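Local coordinates for protein aromatic-L-amino-acid decarboxylase (PDB 6EEW) that decarboxylates L-tryptophan to tryptamine and 5-hydroxy-L-tryptophan to serotonin, working as a homodimer with a pyridoxal 5'-phosphate cofactor, at residues 171-176 against 209-213; 253-259 against 282-288. All blocks are in the same frame, centred on the assembly; numbering follows the deposited sequence.

Contact 1: 171-176 against 209-213; sequences ILCTII and TCKLA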
# COMPACT_ATOMS: atom_id res chain seq x y z
N ILE A 171 9.59 -3.73 7.02
CA ILE A 171 10.36 -3.65 8.26
C ILE A 171 9.43 -3.60 9.46
O ILE A 171 9.69 -4.24 10.49
CB ILE A 171 11.32 -2.45 8.23
CG1 ILE A 171 12.42 -2.70 7.19
CG2 ILE A 171 11.99 -2.30 9.57
CD1 ILE A 171 13.46 -1.59 7.12
N LEU A 172 8.34 -2.82 9.36
CA LEU A 172 7.38 -2.74 10.46
C LEU A 172 6.82 -4.12 10.79
O LEU A 172 6.72 -4.49 11.97
CB LEU A 172 6.27 -1.76 10.09
CG LEU A 172 5.12 -1.57 11.08
CD1 LEU A 172 5.62 -1.14 12.44
CD2 LEU A 172 4.11 -0.56 10.54
N CYS A 173 6.47 -4.90 9.77
CA CYS A 173 5.94 -6.24 10.01
C CYS A 173 6.98 -7.13 10.69
O CYS A 173 6.67 -7.83 11.67
CB CYS A 173 5.43 -6.84 8.70
SG CYS A 173 3.75 -6.15 8.19
N THR A 174 8.22 -7.12 10.20
CA THR A 174 9.21 -7.99 10.85
C THR A 174 9.51 -7.53 12.26
O THR A 174 9.72 -8.36 13.16
CB THR A 174 10.50 -8.10 10.02
OG1 THR A 174 11.20 -6.84 10.00
CG2 THR A 174 10.19 -8.54 8.62
N ILE A 175 9.50 -6.22 12.50
CA ILE A 175 9.70 -5.70 13.85
C ILE A 175 8.58 -6.15 14.77
O ILE A 175 8.81 -6.49 15.94
CB ILE A 175 9.78 -4.16 13.83
CG1 ILE A 175 10.93 -3.68 12.95
CG2 ILE A 175 9.91 -3.62 15.24
CD1 ILE A 175 11.09 -2.16 12.98
N ILE A 176 7.33 -6.14 14.28
CA ILE A 176 6.24 -6.56 15.15
C ILE A 176 6.34 -8.06 15.42
O ILE A 176 6.08 -8.52 16.54
CB ILE A 176 4.87 -6.20 14.54
CG1 ILE A 176 4.65 -4.68 14.57
CG2 ILE A 176 3.77 -6.94 15.28
CD1 ILE A 176 3.39 -4.23 13.90
N THR A 209 9.82 3.60 12.21
CA THR A 209 9.22 2.26 12.25
C THR A 209 9.24 1.69 13.66
O THR A 209 8.22 1.18 14.15
CB THR A 209 9.96 1.35 11.27
OG1 THR A 209 9.68 1.77 9.93
CG2 THR A 209 9.48 -0.08 11.43
N CYS A 210 10.39 1.76 14.34
CA CYS A 210 10.44 1.24 15.71
C CYS A 210 9.40 1.91 16.60
O CYS A 210 8.71 1.24 17.38
CB CYS A 210 11.84 1.43 16.30
SG CYS A 210 13.15 0.51 15.43
N LYS A 211 9.28 3.23 16.50
CA LYS A 211 8.30 3.95 17.30
C LYS A 211 6.88 3.49 16.97
O LYS A 211 6.05 3.30 17.87
CB LYS A 211 8.45 5.45 17.07
CG LYS A 211 7.44 6.32 17.79
CD LYS A 211 7.62 7.79 17.44
CE LYS A 211 6.67 8.65 18.27
NZ LYS A 211 6.84 10.11 18.03
N LEU A 212 6.60 3.28 15.69
CA LEU A 212 5.28 2.79 15.30
C LEU A 212 4.93 1.48 15.98
O LEU A 212 3.75 1.24 16.28
CB LEU A 212 5.19 2.64 13.78
CG LEU A 212 5.30 3.94 13.00
CD1 LEU A 212 5.02 3.69 11.53
CD2 LEU A 212 4.32 4.98 13.56
N ALA A 213 5.92 0.61 16.20
CA ALA A 213 5.68 -0.68 16.83
C ALA A 213 5.59 -0.60 18.34
O ALA A 213 5.31 -1.61 18.99
CB ALA A 213 6.78 -1.68 16.45

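Contact 2: 253-259 against 282-288; sequences LFLCATL and IWIHVDA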
# COMPACT_ATOMS: atom_id res chain seq x y z
N LEU A 253 16.45 -7.11 20.61
CA LEU A 253 15.28 -7.62 19.91
C LEU A 253 15.45 -7.63 18.40
O LEU A 253 15.17 -8.65 17.75
CB LEU A 253 14.08 -6.74 20.27
CG LEU A 253 12.72 -7.07 19.68
CD1 LEU A 253 12.07 -8.26 20.38
CD2 LEU A 253 11.84 -5.83 19.72
N PHE A 254 15.92 -6.53 17.83
CA PHE A 254 15.81 -6.37 16.39
C PHE A 254 17.02 -5.61 15.91
O PHE A 254 17.43 -4.63 16.53
CB PHE A 254 14.54 -5.61 16.00
CG PHE A 254 14.28 -5.56 14.52
CD1 PHE A 254 14.71 -4.49 13.75
CD2 PHE A 254 13.58 -6.57 13.90
CE1 PHE A 254 14.44 -4.45 12.39
CE2 PHE A 254 13.31 -6.54 12.53
CZ PHE A 254 13.74 -5.47 11.77
N LEU A 255 17.56 -6.07 14.79
CA LEU A 255 18.70 -5.45 14.15
C LEU A 255 18.32 -5.28 12.69
O LEU A 255 17.92 -6.25 12.04
CB LEU A 255 19.97 -6.30 14.27
CG LEU A 255 21.06 -5.84 13.31
CD1 LEU A 255 21.53 -4.43 13.73
CD2 LEU A 255 22.23 -6.85 13.24
N CYS A 256 18.39 -4.04 12.22
CA CYS A 256 18.15 -3.72 10.82
C CYS A 256 19.51 -3.51 10.19
O CYS A 256 20.14 -2.48 10.40
CB CYS A 256 17.27 -2.48 10.70
SG CYS A 256 16.84 -2.06 9.01
N ALA A 257 19.95 -4.49 9.41
CA ALA A 257 21.19 -4.38 8.65
C ALA A 257 20.87 -3.90 7.24
O ALA A 257 20.10 -4.55 6.52
CB ALA A 257 21.92 -5.72 8.62
N THR A 258 21.48 -2.79 6.84
CA THR A 258 21.19 -2.13 5.57
C THR A 258 22.24 -2.46 4.52
O THR A 258 23.44 -2.24 4.73
CB THR A 258 21.12 -0.63 5.76
OG1 THR A 258 20.25 -0.33 6.86
CG2 THR A 258 20.61 0.04 4.49
N LEU A 259 21.77 -2.97 3.38
CA LEU A 259 22.57 -3.25 2.20
C LEU A 259 22.28 -2.14 1.20
O LEU A 259 21.37 -2.24 0.38
CB LEU A 259 22.24 -4.62 1.66
CG LEU A 259 23.32 -5.26 0.80
CD1 LEU A 259 24.60 -5.39 1.61
CD2 LEU A 259 22.84 -6.61 0.31
N ILE A 282 18.83 -12.01 18.57
CA ILE A 282 18.31 -10.82 17.92
C ILE A 282 17.77 -11.19 16.55
O ILE A 282 18.45 -11.86 15.77
CB ILE A 282 19.41 -9.75 17.80
CG1 ILE A 282 19.95 -9.39 19.19
CG2 ILE A 282 18.91 -8.56 17.00
CD1 ILE A 282 21.27 -8.66 19.18
N TRP A 283 16.55 -10.75 16.25
CA TRP A 283 16.02 -10.89 14.91
C TRP A 283 16.75 -9.94 13.98
O TRP A 283 16.73 -8.73 14.20
CB TRP A 283 14.53 -10.58 14.88
CG TRP A 283 13.92 -10.70 13.53
CD1 TRP A 283 14.31 -10.08 12.38
CD2 TRP A 283 12.73 -11.42 13.20
NE1 TRP A 283 13.47 -10.40 11.35
CE2 TRP A 283 12.48 -11.22 11.83
CE3 TRP A 283 11.85 -12.23 13.93
CZ2 TRP A 283 11.42 -11.80 11.18
CZ3 TRP A 283 10.79 -12.80 13.28
CH2 TRP A 283 10.58 -12.59 11.92
N ILE A 284 17.37 -10.47 12.94
CA ILE A 284 18.08 -9.63 11.99
C ILE A 284 17.30 -9.58 10.69
O ILE A 284 16.96 -10.62 10.09
CB ILE A 284 19.53 -10.11 11.77
CG1 ILE A 284 20.23 -9.19 10.76
CG2 ILE A 284 19.57 -11.59 11.39
CD1 ILE A 284 21.71 -9.45 10.65
N HIS A 285 17.01 -8.36 10.25
CA HIS A 285 16.34 -8.11 8.99
C HIS A 285 17.29 -7.34 8.11
O HIS A 285 17.90 -6.36 8.55
CB HIS A 285 15.03 -7.32 9.18
CG HIS A 285 14.43 -6.88 7.88
ND1 HIS A 285 13.55 -7.66 7.17
CD2 HIS A 285 14.62 -5.76 7.14
CE1 HIS A 285 13.22 -7.04 6.04
NE2 HIS A 285 13.86 -5.88 6.01
N VAL A 286 17.43 -7.79 6.87
CA VAL A 286 18.29 -7.13 5.90
C VAL A 286 17.39 -6.29 5.00
O VAL A 286 16.55 -6.82 4.26
CB VAL A 286 19.13 -8.14 5.11
CG1 VAL A 286 19.86 -7.44 4.00
CG2 VAL A 286 20.11 -8.82 6.07
N ASP A 287 17.57 -4.97 5.11
CA ASP A 287 16.91 -4.01 4.23
C ASP A 287 17.79 -3.85 3.00
O ASP A 287 18.84 -3.21 3.05
CB ASP A 287 16.70 -2.67 4.93
CG ASP A 287 16.11 -1.61 3.99
OD1 ASP A 287 15.57 -1.98 2.92
OD2 ASP A 287 16.18 -0.41 4.33
N ALA A 288 17.37 -4.46 1.89
CA ALA A 288 18.08 -4.29 0.63
C ALA A 288 17.15 -3.63 -0.37
O ALA A 288 16.98 -4.13 -1.49
CB ALA A 288 18.59 -5.63 0.11

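Contact 1: 171-176 against 209-213
Helix 167-186 and the end of helix 206-212 meet through Leu172 and Thr209, whose CA atoms are 5.6 Å apart, and one turn further along both chains through Ile176 and Ala213, with CA atoms 6.1 Å apart, the two backbones advancing in roughly the same direction. At the first level the methyl of Thr209 does the touching. Its CG2 sits over the backbone of the longer helix, 3.5 Å from Leu172 CA, and also meets Ile171 CG2 at 3.8 Å, with the two side chains crossing at about a right angle. The threonine torsion (chi1 -69°) separates its two branches: CG2, opposite the backbone N, faces helix 167-186, while OG1 turns back to hydrogen-bond Met205 O, just ahead of its helix. Leu172 reaches the next turn from the flank. Its CG lies anti to the backbone N (chi1 177°), which carries CD1 across to Leu212 CB at 4.0 Å and to Ala213 CB at 4.2 Å. From the longer helix, Ile175 CG2 and Ile176 CG1 also close on Ala213 CB, at 3.9 Å and 4.1 Å respectively, so this single small group is held among three branched side chains. Beyond the pair, Lys211 NZ bonds to the carbonyls of Arg340 and Thr343 of the second subunit, and Leu212 packs on Leu342 of that subunit, placing the short helix at the dimer interface. Between the two segments themselves the chemistry is almost wholly buried carbon against carbon. The fit therefore depends on shape and on the close approach allowed by Thr209 and Ala213, while polar groups such as Thr209 OG1 and Ala213 O, the latter bound by Arg179 of the same chain, find their partners elsewhere.

Contact 2: 253-259 against 282-288
Strands 253-258 and 283-287 run parallel and adjacent in the buried interior of the large mixed sheet, their axes approaching to 4.7 Å. Six backbone hydrogen bonds alternate along them, running from Trp283 N to Leu253 O (2.9 Å) at one end to Leu259 N and Asp287 O (3.0 Å) at the other. The straightest, from His285 N to Leu255 O, has an N-H...O angle of 172°. On one face Phe254 reaches across toward its neighbours: CG is trans to the backbone N (chi1 -173°), which carries the ring along the strand pair until CE2 is 3.7 Å from Trp283 CD1 and CZ is 3.4 Å from His285 CB. The Phe254 ring and the Trp283 five-membered ring are inclined by only 26°, but are slid so far apart that they barely overlap. The strands belong to a beta-alpha-beta crossover through helix 270-280, part of the large domain of a fold type I pyridoxal-phosphate enzyme. That helix lies over the other face, where Leu255 CD2 runs alongside Ile284 CD1 at 3.7 Å. With an alanine in place of Phe254, a gap would probably open beside Trp283 CD1 and His285 CB. The polar ends of the two aromatic partners are fixed from strand 312-315: Ser312 OG bonds both Trp283 NE1 and His285 ND1, and Ser314 OG bonds His285 NE2.

Contact 2 forms part of the sheet and contact 1 rests on it through helix 167-186, their centres 11 Å apart. Thr174 faces the sheet, its OG1 packing 3.3 Å from Phe254 CE2. Ile171 and Ile175 serve both contacts, each turning CG2 to 209-213 and CG1 to the sheet, where Ile171 CG1 lies 3.7 Å from His285 NE2. Both contacts run up to the cofactor site. The side chain of Thr209 is about 4 Å from that of Ser168, which probably binds pyridoxal phosphate. The side chain of Asp287 is about 9 Å, and that of Ile171 about 11 Å, from a bound tryptophan; the position of Asp287 is consistent with that of the aspartate that faces the pyridine nitrogen in fold type I enzymes.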